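Local coordinates for protein enoyl-CoA hydratase (Mycobacterium thermoresistibile, PDB 3T3W) that probably hydrates the double bond of enoyl-CoA thioesters in lipid metabolism, at residues I22-S27 / A31-N36; Y109-R114 / A244-F249; L141-E146 / R211-E216; E47-L52 / L133-P138. One frame throughout, in Å; residues are numbered along the deposited sequence. Where two conformers were deposited one is given.

Contact 1 of 4, residues I22-S27 / A31-N36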
loop_
_atom_site.group_PDB
_atom_site.type_symbol
_atom_site.label_atom_id
_atom_site.label_comp_id
_atom_site.label_asym_id
_atom_site.label_seq_id
_atom_site.Cartn_x
_atom_site.Cartn_y
_atom_site.Cartn_z
ATOM N N ILE F 22 -4.818 31.764 22.960
ATOM C CA ILE F 22 -5.552 30.489 23.193
ATOM C C ILE F 22 -6.143 30.512 24.602
ATOM O O ILE F 22 -5.412 30.788 25.576
ATOM C CB ILE F 22 -4.621 29.259 23.073
ATOM C CG1 ILE F 22 -3.989 29.176 21.677
ATOM C CG2 ILE F 22 -5.392 27.949 23.411
ATOM C CD1 ILE F 22 -4.990 29.070 20.516
ATOM N N ASP F 23 -7.447 30.249 24.731
ATOM C CA ASP F 23 -8.070 30.027 26.028
ATOM C C ASP F 23 -8.169 28.526 26.265
ATOM O O ASP F 23 -8.371 27.772 25.330
ATOM C CB ASP F 23 -9.455 30.671 26.075
ATOM C CG ASP F 23 -9.392 32.134 26.363
ATOM O OD1 ASP F 23 -8.606 32.521 27.253
ATOM O OD2 ASP F 23 -10.132 32.905 25.714
ATOM N N TYR F 24 -8.008 28.100 27.509
ATOM C CA TYR F 24 -7.978 26.682 27.847
ATOM C C TYR F 24 -8.750 26.473 29.128
ATOM O O TYR F 24 -8.480 27.139 30.137
ATOM C CB TYR F 24 -6.540 26.229 28.025
ATOM C CG TYR F 24 -6.344 24.787 28.362
ATOM C CD1 TYR F 24 -6.289 23.830 27.380
ATOM C CD2 TYR F 24 -6.158 24.373 29.673
ATOM C CE1 TYR F 24 -6.072 22.499 27.686
ATOM C CE2 TYR F 24 -5.949 23.043 29.994
ATOM C CZ TYR F 24 -5.899 22.105 28.995
ATOM O OH TYR F 24 -5.744 20.778 29.337
ATOM N N ASP F 25 -9.695 25.540 29.116
ATOM C CA ASP F 25 -10.546 25.268 30.310
ATOM C C ASP F 25 -10.673 23.763 30.437
ATOM O O ASP F 25 -10.910 23.096 29.433
ATOM C CB ASP F 25 -11.978 25.823 30.120
ATOM C CG ASP F 25 -12.977 25.314 31.192
ATOM O OD1 ASP F 25 -12.886 25.897 32.279
ATOM O OD2 ASP F 25 -13.809 24.337 30.994
ATOM N N VAL F 26 -10.553 23.234 31.653
ATOM C CA VAL F 26 -10.874 21.844 31.905
ATOM C C VAL F 26 -12.016 21.795 32.917
ATOM O O VAL F 26 -11.910 22.334 34.025
ATOM C CB VAL F 26 -9.671 21.062 32.456
ATOM C CG1 VAL F 26 -10.069 19.640 32.913
ATOM C CG2 VAL F 26 -8.556 21.035 31.438
ATOM N N SER F 27 -13.095 21.147 32.534
ATOM C CA SER F 27 -14.168 20.835 33.477
ATOM C C SER F 27 -14.976 19.645 33.003
ATOM O O SER F 27 -15.108 19.427 31.800
ATOM C CB SER F 27 -15.068 22.041 33.711
ATOM O OG SER F 27 -15.573 22.517 32.500
ATOM N N ALA F 31 -11.534 19.091 28.041
ATOM C CA ALA F 31 -10.633 20.234 27.841
ATOM C C ALA F 31 -11.154 20.995 26.660
ATOM O O ALA F 31 -11.228 20.438 25.553
ATOM C CB ALA F 31 -9.206 19.765 27.539
ATOM N N THR F 32 -11.525 22.252 26.884
ATOM C CA THR F 32 -11.980 23.099 25.804
ATOM C C THR F 32 -10.861 24.087 25.433
ATOM O O THR F 32 -10.415 24.893 26.288
ATOM C CB THR F 32 -13.246 23.870 26.188
ATOM O OG1 THR F 32 -14.243 22.912 26.604
ATOM C CG2 THR F 32 -13.738 24.685 25.002
ATOM N N ILE F 33 -10.399 23.966 24.188
ATOM C CA ILE F 33 -9.338 24.799 23.646
ATOM C C ILE F 33 -10.010 25.794 22.696
ATOM O O ILE F 33 -10.614 25.400 21.693
ATOM C CB ILE F 33 -8.314 23.960 22.835
ATOM C CG1 ILE F 33 -7.709 22.833 23.689
ATOM C CG2 ILE F 33 -7.238 24.855 22.213
ATOM C CD1 ILE F 33 -6.809 21.834 22.962
ATOM N N THR F 34 -9.893 27.084 23.007
ATOM C CA THR F 34 -10.511 28.121 22.222
ATOM C C THR F 34 -9.497 29.003 21.493
ATOM O O THR F 34 -8.599 29.574 22.131
ATOM C CB THR F 34 -11.394 29.033 23.109
ATOM O OG1 THR F 34 -12.461 28.264 23.663
ATOM C CG2 THR F 34 -11.973 30.198 22.274
ATOM N N LEU F 35 -9.647 29.121 20.173
ATOM C CA LEU F 35 -8.921 30.106 19.373
ATOM C C LEU F 35 -9.476 31.475 19.696
ATOM O O LEU F 35 -10.636 31.742 19.460
ATOM C CB LEU F 35 -9.078 29.823 17.885
ATOM C CG LEU F 35 -8.767 28.401 17.388
ATOM C CD1 LEU F 35 -8.980 28.355 15.859
ATOM C CD2 LEU F 35 -7.367 27.979 17.809
ATOM N N ASN F 36 -8.649 32.323 20.302
ATOM C CA ASN F 36 -9.095 33.624 20.797
ATOM C C ASN F 36 -8.307 34.759 20.139
ATOM O O ASN F 36 -7.693 35.591 20.816
ATOM C CB ASN F 36 -8.982 33.687 22.315
ATOM C CG ASN F 36 -9.680 34.896 22.894
ATOM O OD1 ASN F 36 -10.666 35.361 22.345
ATOM N ND2 ASN F 36 -9.126 35.450 23.981
HETATM O O HOH W 1 -14.177 22.245 29.180
#
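Asp23 and Thr34 face each other in the N-terminal beta hairpin of the crotonase fold, formed by strands 22-27 and 30-35. The strands run antiparallel, and two hydrogen-bonded pairs, Asp23 with Thr34 and Asp25 with Thr32, satisfy four backbone N-H groups and four carbonyls. Thr34 N to Asp23 O is 2.9 Å and almost straight at 178°. The shortest of the four is Thr32 N to Asp25 O, 2.8 Å.

Ile22, Tyr24 and Val26 share one face with Ala31, Ile33 and Leu35. This face is apolar and packs on helix 46-61. Ile22 CD1 lies 3.8 Å from Leu35 CD2, the two side chains lying side by side. With CG anti to the backbone N (chi1 -179°), the Tyr24 ring slants toward the Ala31 end of the partner strand, and Ile33 CG1 meets its edge. Arg58 makes a cation-pi contact with this ring.

Asp23, Asp25, Thr32 and Thr34 make up the other face. Thr34 OG1 is bonded to Arg71. At the strand ends, Asn36 OD1 is bonded to Asn73, and Ser27 OG donates to the syn lone pair of Asp25 OD2. A water bridges the strands: it is hydrogen-bonded to Asp25 OD2 (2.8 Å) and to Thr32 OG1 (2.7 Å).

Contact 2 of 4, residues Y109-R114 / A244-F249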
loop_
_atom_site.group_PDB
_atom_site.type_symbol
_atom_site.label_atom_id
_atom_site.label_comp_id
_atom_site.label_asym_id
_atom_site.label_seq_id
_atom_site.Cartn_x
_atom_site.Cartn_y
_atom_site.Cartn_z
ATOM N N TYR F 109 2.800 19.461 13.569
ATOM C CA TYR F 109 1.818 19.815 14.585
ATOM C C TYR F 109 0.490 19.148 14.291
ATOM O O TYR F 109 -0.102 18.560 15.167
ATOM C CB TYR F 109 1.623 21.321 14.626
ATOM C CG TYR F 109 2.648 22.135 15.427
ATOM C CD1 TYR F 109 3.835 21.585 15.914
ATOM C CD2 TYR F 109 2.430 23.499 15.656
ATOM C CE1 TYR F 109 4.769 22.360 16.619
ATOM C CE2 TYR F 109 3.363 24.273 16.368
ATOM C CZ TYR F 109 4.522 23.716 16.837
ATOM O OH TYR F 109 5.468 24.505 17.531
ATOM N N SER F 110 0.024 19.256 13.054
ATOM C CA SER F 110 -1.298 18.745 12.700
ATOM C C SER F 110 -1.320 17.210 12.854
ATOM O O SER F 110 -2.299 16.653 13.360
ATOM C CB SER F 110 -1.727 19.194 11.310
ATOM O OG SER F 110 -2.108 20.563 11.263
ATOM N N LEU F 111 -0.247 16.525 12.449
ATOM C CA LEU F 111 -0.170 15.074 12.663
ATOM C C LEU F 111 -0.137 14.687 14.146
ATOM O O LEU F 111 -0.799 13.734 14.549
ATOM C CB LEU F 111 1.016 14.466 11.892
ATOM C CG LEU F 111 0.758 14.244 10.409
ATOM C CD1 LEU F 111 2.095 13.895 9.716
ATOM C CD2 LEU F 111 -0.285 13.138 10.160
ATOM N N ARG F 112 0.579 15.453 14.958
ATOM C CA ARG F 112 0.630 15.198 16.362
ATOM C C ARG F 112 -0.765 15.317 16.979
ATOM O O ARG F 112 -1.176 14.440 17.756
ATOM C CB ARG F 112 1.579 16.184 17.057
ATOM C CG ARG F 112 1.570 15.949 18.534
ATOM C CD ARG F 112 2.841 16.374 19.181
ATOM N NE ARG F 112 3.206 17.763 19.016
ATOM C CZ ARG F 112 4.288 18.189 18.362
ATOM N NH1 ARG F 112 4.606 19.479 18.360
ATOM N NH2 ARG F 112 5.063 17.341 17.697
ATOM N N TRP F 113 -1.526 16.339 16.597
ATOM C CA TRP F 113 -2.894 16.478 17.145
ATOM C C TRP F 113 -3.801 15.325 16.710
ATOM O O TRP F 113 -4.589 14.784 17.516
ATOM C CB TRP F 113 -3.492 17.792 16.709
ATOM C CG TRP F 113 -2.629 18.968 17.060
ATOM C CD1 TRP F 113 -1.684 19.085 18.081
ATOM C CD2 TRP F 113 -2.595 20.238 16.344
ATOM N NE1 TRP F 113 -1.078 20.341 18.039
ATOM C CE2 TRP F 113 -1.609 21.077 17.022
ATOM C CE3 TRP F 113 -3.270 20.732 15.236
ATOM C CZ2 TRP F 113 -1.309 22.362 16.572
ATOM C CZ3 TRP F 113 -2.967 22.021 14.795
ATOM C CH2 TRP F 113 -2.007 22.820 15.460
ATOM N N ARG F 114 -3.687 14.955 15.439
ATOM C CA ARG F 114 -4.398 13.828 14.879
ATOM C C ARG F 114 -4.227 12.577 15.738
ATOM O O ARG F 114 -5.191 11.802 15.904
ATOM C CB ARG F 114 -3.952 13.589 13.426
ATOM C CG ARG F 114 -4.710 12.506 12.671
ATOM C CD ARG F 114 -3.958 11.183 12.666
ATOM N NE ARG F 114 -4.559 10.252 11.698
ATOM C CZ ARG F 114 -4.098 9.021 11.463
ATOM N NH1 ARG F 114 -3.051 8.551 12.157
ATOM N NH2 ARG F 114 -4.705 8.280 10.530
ATOM N N ALA F 244 0.696 9.272 2.250
ATOM C CA ALA F 244 0.112 10.212 1.295
ATOM C C ALA F 244 0.270 11.638 1.774
ATOM O O ALA F 244 0.606 12.562 1.003
ATOM C CB ALA F 244 -1.372 9.876 1.022
ATOM N N ILE F 245 0.072 11.852 3.072
ATOM C CA ILE F 245 0.282 13.190 3.658
ATOM C C ILE F 245 1.733 13.668 3.461
ATOM O O ILE F 245 1.997 14.794 3.066
ATOM C CB ILE F 245 -0.055 13.169 5.171
ATOM C CG1 ILE F 245 -1.582 13.072 5.375
ATOM C CG2 ILE F 245 0.494 14.432 5.844
ATOM C CD1 ILE F 245 -2.339 14.347 5.036
ATOM N N GLN F 246 2.684 12.777 3.691
ATOM C CA GLN F 246 4.079 13.096 3.458
ATOM C C GLN F 246 4.355 13.401 1.973
ATOM O O GLN F 246 5.094 14.369 1.636
ATOM C CB GLN F 246 4.989 11.995 4.010
ATOM C CG GLN F 246 4.931 11.778 5.525
ATOM C CD GLN F 246 5.332 12.991 6.329
ATOM O OE1 GLN F 246 6.148 13.814 5.892
ATOM N NE2 GLN F 246 4.784 13.098 7.553
ATOM N N SER F 247 3.759 12.604 1.080
ATOM C CA SER F 247 3.935 12.808 -0.346
ATOM C C SER F 247 3.445 14.176 -0.782
ATOM O O SER F 247 4.150 14.901 -1.533
ATOM C CB SER F 247 3.230 11.703 -1.133
ATOM O OG SER F 247 3.695 11.642 -2.455
ATOM N N VAL F 248 2.249 14.556 -0.335
ATOM C CA VAL F 248 1.662 15.800 -0.799
ATOM C C VAL F 248 2.388 16.999 -0.203
ATOM O O VAL F 248 2.491 18.048 -0.835
ATOM C CB VAL F 248 0.124 15.850 -0.585
ATOM C CG1 VAL F 248 -0.416 17.172 -1.124
ATOM C CG2 VAL F 248 -0.536 14.667 -1.328
ATOM N N PHE F 249 2.985 16.842 0.967
ATOM C CA PHE F 249 3.785 17.928 1.533
ATOM C C PHE F 249 4.885 18.353 0.556
ATOM O O PHE F 249 5.057 19.535 0.290
ATOM C CB PHE F 249 4.358 17.564 2.906
ATOM C CG PHE F 249 5.124 18.681 3.536
ATOM C CD1 PHE F 249 4.465 19.755 4.081
ATOM C CD2 PHE F 249 6.497 18.693 3.522
ATOM C CE1 PHE F 249 5.154 20.789 4.677
ATOM C CE2 PHE F 249 7.216 19.759 4.118
ATOM C CZ PHE F 249 6.512 20.798 4.700
#
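Leu111 reaches from helix 95-115 to Ile245 and Gln246 on helix 241-263. The apolar part of the contact is a single methyl pair: Leu111 CD1 to Ile245 CG2, 4.2 Å. Both residues direct their CB toward the other helix. The nearest backbones stay well apart, 9.2 Å between Leu111 CA and Ile245 CA, and the side chains span the gap. Leu107, one turn before Leu111, touches both Ile245 and Gln246 and extends the apolar patch.

The second kind of contact is methyl against amide. Leu111 CD1 is 3.5 Å from Gln246 NE2, with the two side chains crossing at a slant. Gln246 is bent at chi2 (-61°), which brings its amide end closer to Leu111 than its CB direction would suggest. This is van der Waals contact only.

In this crotonase fold, helix 241-263 belongs to the C-terminal helical region, which takes part in subunit assembly. The polar contacts reflect this. Gln246 OE1 accepts a hydrogen bond from Arg230 of a neighbouring subunit, which anchors the oxygen of the amide whose nitrogen meets Leu111. Ala244 packs on Val238 of a second neighbouring subunit. Within the chain, Arg114 NH1 makes a salt bridge to Asp237 on helix 222-239.

Contact 3 of 4, residues L141-E146 / R211-E216; sequences LIIAAE and RALAGE
Strand 141-145 faces helix 206-217 with the backbones well separated, the closest CA atoms of the two segments being those of Ile143 and Leu213 at 9.6 Å. Leu213 spans the distance. Its CG is anti to the backbone N (chi1 174°), and the CD2 branch points at the strand.

That one methyl meets both strand residues. Leu213 CD2 lies 3.8 Å from Ile143 CD1 and 3.9 Å from Leu141 CD1. Leu141 and Ile143 are two apart on the strand and therefore lie on the same face, while Ile142 between them points away from the helix. Ile143 turns its CG1 branch to the helix, with CG1 4.2 Å from Leu213 CD2. Both strand side chains slant across the leucine. The contact is purely apolar, and all three residues are buried. Arg174 of a neighbouring subunit packs on Leu141, and Thr182 of the same subunit packs on Leu213.

Such helix-on-sheet packing is part of the core of the crotonase fold. Strand 141-145 lies between strands 120-124 and 199-201 in the larger sheet. Leu213 also touches Ile121 and Arg199 on these two neighbours. Ala214 rests on Ile121 and on Ile30 of the N-terminal hairpin.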
loop_
_atom_site.group_PDB
_atom_site.type_symbol
_atom_site.label_atom_id
_atom_site.label_comp_id
_atom_site.label_asym_id
_atom_site.label_seq_id
_atom_site.Cartn_x
_atom_site.Cartn_y
_atom_site.Cartn_z
ATOM N N LEU F 141 -13.959 14.239 15.239
ATOM C CA LEU F 141 -15.300 14.606 14.821
ATOM C C LEU F 141 -15.346 16.105 14.550
ATOM O O LEU F 141 -14.611 16.899 15.190
ATOM C CB LEU F 141 -16.306 14.287 15.920
ATOM C CG LEU F 141 -16.213 12.904 16.586
ATOM C CD1 LEU F 141 -17.330 12.736 17.649
ATOM C CD2 LEU F 141 -16.329 11.773 15.558
ATOM N N ILE F 142 -16.163 16.480 13.570
ATOM C CA ILE F 142 -16.435 17.906 13.282
ATOM C C ILE F 142 -17.937 18.203 13.349
ATOM O O ILE F 142 -18.760 17.531 12.692
ATOM C CB ILE F 142 -15.849 18.370 11.945
ATOM C CG1 ILE F 142 -14.317 18.129 11.875
ATOM C CG2 ILE F 142 -16.193 19.866 11.730
ATOM C CD1 ILE F 142 -13.684 18.399 10.503
ATOM N N ILE F 143 -18.294 19.199 14.173
ATOM C CA ILE F 143 -19.664 19.722 14.232
ATOM C C ILE F 143 -19.591 21.117 13.602
ATOM O O ILE F 143 -18.746 21.920 13.992
ATOM C CB ILE F 143 -20.166 19.785 15.702
ATOM C CG1 ILE F 143 -19.999 18.408 16.436
ATOM C CG2 ILE F 143 -21.642 20.285 15.793
ATOM C CD1 ILE F 143 -20.700 17.224 15.812
ATOM N N ALA F 144 -20.427 21.393 12.605
ATOM C CA ALA F 144 -20.411 22.661 11.902
ATOM C C ALA F 144 -21.721 23.409 12.100
ATOM O O ALA F 144 -22.819 22.833 12.036
ATOM C CB ALA F 144 -20.158 22.477 10.409
ATOM N N ALA F 145 -21.592 24.708 12.310
ATOM C CA ALA F 145 -22.749 25.582 12.192
ATOM C C ALA F 145 -23.321 25.583 10.778
ATOM O O ALA F 145 -22.585 25.441 9.793
ATOM C CB ALA F 145 -22.352 27.022 12.607
ATOM N N GLU F 146 -24.630 25.833 10.662
ATOM C CA GLU F 146 -25.330 25.871 9.362
ATOM C C GLU F 146 -24.686 26.899 8.428
ATOM O O GLU F 146 -24.679 26.696 7.232
ATOM C CB GLU F 146 -26.885 26.149 9.532
ATOM N N ARG F 211 -20.588 20.483 23.320
ATOM C CA ARG F 211 -20.292 20.100 24.675
ATOM C C ARG F 211 -21.150 18.897 25.104
ATOM O O ARG F 211 -20.699 18.020 25.840
ATOM C CB ARG F 211 -20.454 21.246 25.643
ATOM C CG ARG F 211 -19.880 20.855 27.000
ATOM C CD ARG F 211 -19.688 22.034 27.914
ATOM N NE ARG F 211 -19.156 21.590 29.189
ATOM C CZ ARG F 211 -17.865 21.499 29.492
ATOM N NH1 ARG F 211 -16.941 21.814 28.610
ATOM N NH2 ARG F 211 -17.516 21.128 30.723
ATOM N N ALA F 212 -22.386 18.839 24.626
ATOM C CA ALA F 212 -23.266 17.720 24.989
ATOM C C ALA F 212 -22.707 16.402 24.435
ATOM O O ALA F 212 -22.693 15.367 25.116
ATOM C CB ALA F 212 -24.698 17.957 24.476
ATOM N N LEU F 213 -22.243 16.447 23.189
ATOM C CA LEU F 213 -21.611 15.302 22.572
ATOM C C LEU F 213 -20.321 14.908 23.316
ATOM O O LEU F 213 -20.100 13.737 23.608
ATOM C CB LEU F 213 -21.350 15.588 21.090
ATOM C CG LEU F 213 -20.555 14.537 20.301
ATOM C CD1 LEU F 213 -21.328 13.220 20.312
ATOM C CD2 LEU F 213 -20.252 15.031 18.878
ATOM N N ALA F 214 -19.482 15.891 23.644
ATOM C CA ALA F 214 -18.256 15.646 24.420
ATOM C C ALA F 214 -18.569 14.972 25.748
ATOM O O ALA F 214 -17.908 14.019 26.139
ATOM C CB ALA F 214 -17.514 16.977 24.644
ATOM N N GLY F 215 -19.623 15.448 26.406
ATOM C CA GLY F 215 -20.074 14.858 27.675
ATOM C C GLY F 215 -20.510 13.420 27.581
ATOM O O GLY F 215 -20.200 12.632 28.467
ATOM N N GLU F 216 -21.215 13.090 26.511
ATOM C CA GLU F 216 -21.655 11.737 26.292
ATOM C C GLU F 216 -20.437 10.824 26.099
ATOM O O GLU F 216 -20.370 9.758 26.709
ATOM C CB GLU F 216 -22.619 11.726 25.114
ATOM C CG GLU F 216 -22.842 10.409 24.431
ATOM C CD GLU F 216 -23.588 10.600 23.135
ATOM O OE1 GLU F 216 -23.828 11.777 22.805
ATOM O OE2 GLU F 216 -23.944 9.598 22.472
#

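Contact 4 of 4, residues E47-L52 / L133-P138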
loop_
_atom_site.group_PDB
_atom_site.type_symbol
_atom_site.label_atom_id
_atom_site.label_comp_id
_atom_site.label_asym_id
_atom_site.label_seq_id
_atom_site.Cartn_x
_atom_site.Cartn_y
_atom_site.Cartn_z
ATOM N N GLU F 47 3.306 32.037 16.699
ATOM C CA GLU F 47 3.063 32.020 18.123
ATOM C C GLU F 47 1.708 31.375 18.437
ATOM O O GLU F 47 1.604 30.564 19.359
ATOM C CB GLU F 47 3.144 33.405 18.766
ATOM C CG GLU F 47 2.872 33.346 20.280
ATOM C CD GLU F 47 2.946 34.693 20.975
ATOM O OE1 GLU F 47 3.433 35.662 20.329
ATOM O OE2 GLU F 47 2.538 34.727 22.182
ATOM N N LEU F 48 0.651 31.741 17.700
ATOM C CA LEU F 48 -0.639 31.101 17.943
ATOM C C LEU F 48 -0.534 29.571 17.826
ATOM O O LEU F 48 -1.054 28.833 18.631
ATOM C CB LEU F 48 -1.706 31.663 16.994
ATOM C CG LEU F 48 -3.138 31.147 17.191
ATOM C CD1 LEU F 48 -4.163 32.217 16.785
ATOM C CD2 LEU F 48 -3.359 29.823 16.450
ATOM N N LEU F 49 0.138 29.105 16.785
ATOM C CA LEU F 49 0.267 27.661 16.556
ATOM C C LEU F 49 1.099 26.978 17.642
ATOM O O LEU F 49 0.743 25.897 18.116
ATOM C CB LEU F 49 0.845 27.424 15.166
ATOM C CG LEU F 49 -0.137 27.685 14.020
ATOM C CD1 LEU F 49 0.589 27.670 12.668
ATOM C CD2 LEU F 49 -1.249 26.648 14.036
ATOM N N ASP F 50 2.165 27.635 18.098
ATOM C CA ASP F 50 2.930 27.112 19.249
ATOM C C ASP F 50 2.064 27.012 20.508
ATOM O O ASP F 50 2.114 26.018 21.244
ATOM C CB ASP F 50 4.163 27.960 19.561
ATOM C CG ASP F 50 5.216 27.920 18.478
ATOM O OD1 ASP F 50 5.183 27.055 17.583
ATOM O OD2 ASP F 50 6.088 28.835 18.526
ATOM N N GLU F 51 1.237 28.029 20.739
ATOM C CA GLU F 51 0.388 28.059 21.911
ATOM C C GLU F 51 -0.723 26.989 21.814
ATOM O O GLU F 51 -1.088 26.314 22.806
ATOM C CB GLU F 51 -0.177 29.482 22.069
ATOM C CG GLU F 51 -0.840 29.748 23.365
ATOM C CD GLU F 51 -1.351 31.189 23.559
ATOM O OE1 GLU F 51 -1.030 32.077 22.740
ATOM O OE2 GLU F 51 -2.103 31.383 24.551
ATOM N N LEU F 52 -1.249 26.829 20.605
ATOM C CA LEU F 52 -2.282 25.820 20.354
ATOM C C LEU F 52 -1.694 24.425 20.549
ATOM O O LEU F 52 -2.313 23.538 21.178
ATOM C CB LEU F 52 -2.805 25.967 18.912
ATOM C CG LEU F 52 -3.860 24.968 18.406
ATOM C CD1 LEU F 52 -5.055 24.897 19.396
ATOM C CD2 LEU F 52 -4.385 25.290 16.992
ATOM N N LEU F 133 -8.261 24.465 7.898
ATOM C CA LEU F 133 -8.478 23.024 7.753
ATOM C C LEU F 133 -7.445 22.215 8.514
ATOM O O LEU F 133 -7.709 21.075 8.932
ATOM C CB LEU F 133 -8.468 22.649 6.270
ATOM C CG LEU F 133 -9.586 23.335 5.453
ATOM C CD1 LEU F 133 -9.270 23.261 3.973
ATOM C CD2 LEU F 133 -10.940 22.655 5.767
ATOM N N LEU F 134 -6.253 22.773 8.696
ATOM C CA LEU F 134 -5.205 22.106 9.480
ATOM C C LEU F 134 -5.515 22.087 10.968
ATOM O O LEU F 134 -4.908 21.309 11.704
ATOM C CB LEU F 134 -3.828 22.742 9.238
ATOM C CG LEU F 134 -3.032 22.161 8.095
ATOM C CD1 LEU F 134 -3.751 22.420 6.770
ATOM C CD2 LEU F 134 -1.616 22.686 8.047
ATOM N N LEU F 135 -6.497 22.881 11.403
ATOM C CA LEU F 135 -6.904 22.866 12.804
ATOM C C LEU F 135 -8.052 21.886 13.047
ATOM O O LEU F 135 -8.055 21.233 14.082
ATOM C CB LEU F 135 -7.287 24.250 13.285
ATOM C CG LEU F 135 -6.258 25.380 13.000
ATOM C CD1 LEU F 135 -6.693 26.687 13.702
ATOM C CD2 LEU F 135 -4.832 24.966 13.425
ATOM N N CYS F 136 -9.031 21.800 12.137
ATOM C CA CYS F 136 -10.180 20.950 12.359
ATOM C C CYS F 136 -9.981 19.529 11.824
ATOM O O CYS F 136 -10.452 18.572 12.463
ATOM C CB CYS F 136 -11.481 21.579 11.809
ATOM S SG CYS F 136 -11.510 21.922 10.055
ATOM N N TRP F 137 -9.317 19.342 10.683
ATOM C CA TRP F 137 -9.137 17.968 10.174
ATOM C C TRP F 137 -8.479 17.006 11.139
ATOM O O TRP F 137 -8.887 15.834 11.184
ATOM C CB TRP F 137 -8.409 17.937 8.835
ATOM C CG TRP F 137 -9.226 18.292 7.629
ATOM C CD1 TRP F 137 -10.579 18.162 7.438
ATOM C CD2 TRP F 137 -8.695 18.742 6.349
ATOM N NE1 TRP F 137 -10.948 18.532 6.165
ATOM C CE2 TRP F 137 -9.846 18.886 5.453
ATOM C CE3 TRP F 137 -7.429 19.043 5.879
ATOM C CZ2 TRP F 137 -9.702 19.301 4.151
ATOM C CZ3 TRP F 137 -7.307 19.473 4.567
ATOM C CH2 TRP F 137 -8.409 19.574 3.720
ATOM N N PRO F 138 -7.488 17.453 11.938
ATOM C CA PRO F 138 -6.883 16.523 12.936
ATOM C C PRO F 138 -7.838 16.040 14.045
ATOM O O PRO F 138 -7.538 15.083 14.744
ATOM C CB PRO F 138 -5.710 17.332 13.513
ATOM C CG PRO F 138 -5.348 18.218 12.337
ATOM C CD PRO F 138 -6.674 18.673 11.797
#
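Leu135 projects from the short helix 133-136 to Leu49 and Leu52 on helix 46-61, in the interior of the crotonase fold. The two segments are some way apart: Leu52 CA and Leu135 CA, their nearest pair, are 9.3 Å from each other. Between the two segments the contact is made by leucine side chains.

The apolar contacts all converge on one branch. Leu135 CD2 touches both partners, and these sit three residues apart, on one side of helix 46-61. Leu49 crosses Leu135 at about a right angle, its CD2 being 4.0 Å from Leu135 CD2. Leu52 comes in more obliquely. Its CG is anti to the backbone N (chi1 177°), which extends the side chain toward the short helix. Around this cluster, Trp113 and Leu35 each touch both Leu52 and Leu135, and Gln44 touches both Leu49 and Leu135.

The polar contacts lie to the side and tie the same segments to other parts of the chain. Asp50 OD1 forms a salt bridge with Arg105 NE. Glu51 accepts hydrogen bonds from the backbone N atoms of Met20 and Tyr21. Trp137 O is bonded to Arg174 of a neighbouring subunit. The tightest approach between the two segments is Leu52 CD2 to Leu135 CD2, 3.6 Å.

The centre of contact 4 is about 6 Å from the centre of the chain, and this contact touches the other three. It meets contact 1 at Ile33 CG2 and Leu52 CD1, 3.6 Å apart, and contact 2 through Tyr109 OH and Asp50 OD1, 2.6 Å apart. Ile142 CD1 and Cys136 O, 3.8 Å apart, join it to contact 3. Contacts 1 and 3 share the larger sheet and meet where Arg211 NH2 lies 3.1 Å from Ser27 O. Contact 2 does not touch contacts 1 or 3. The zinc ion, bound by Glu102, Glu163, His252 and His256, is about 11 Å from the Leu49 side chain and about 13 Å from that of Ile245.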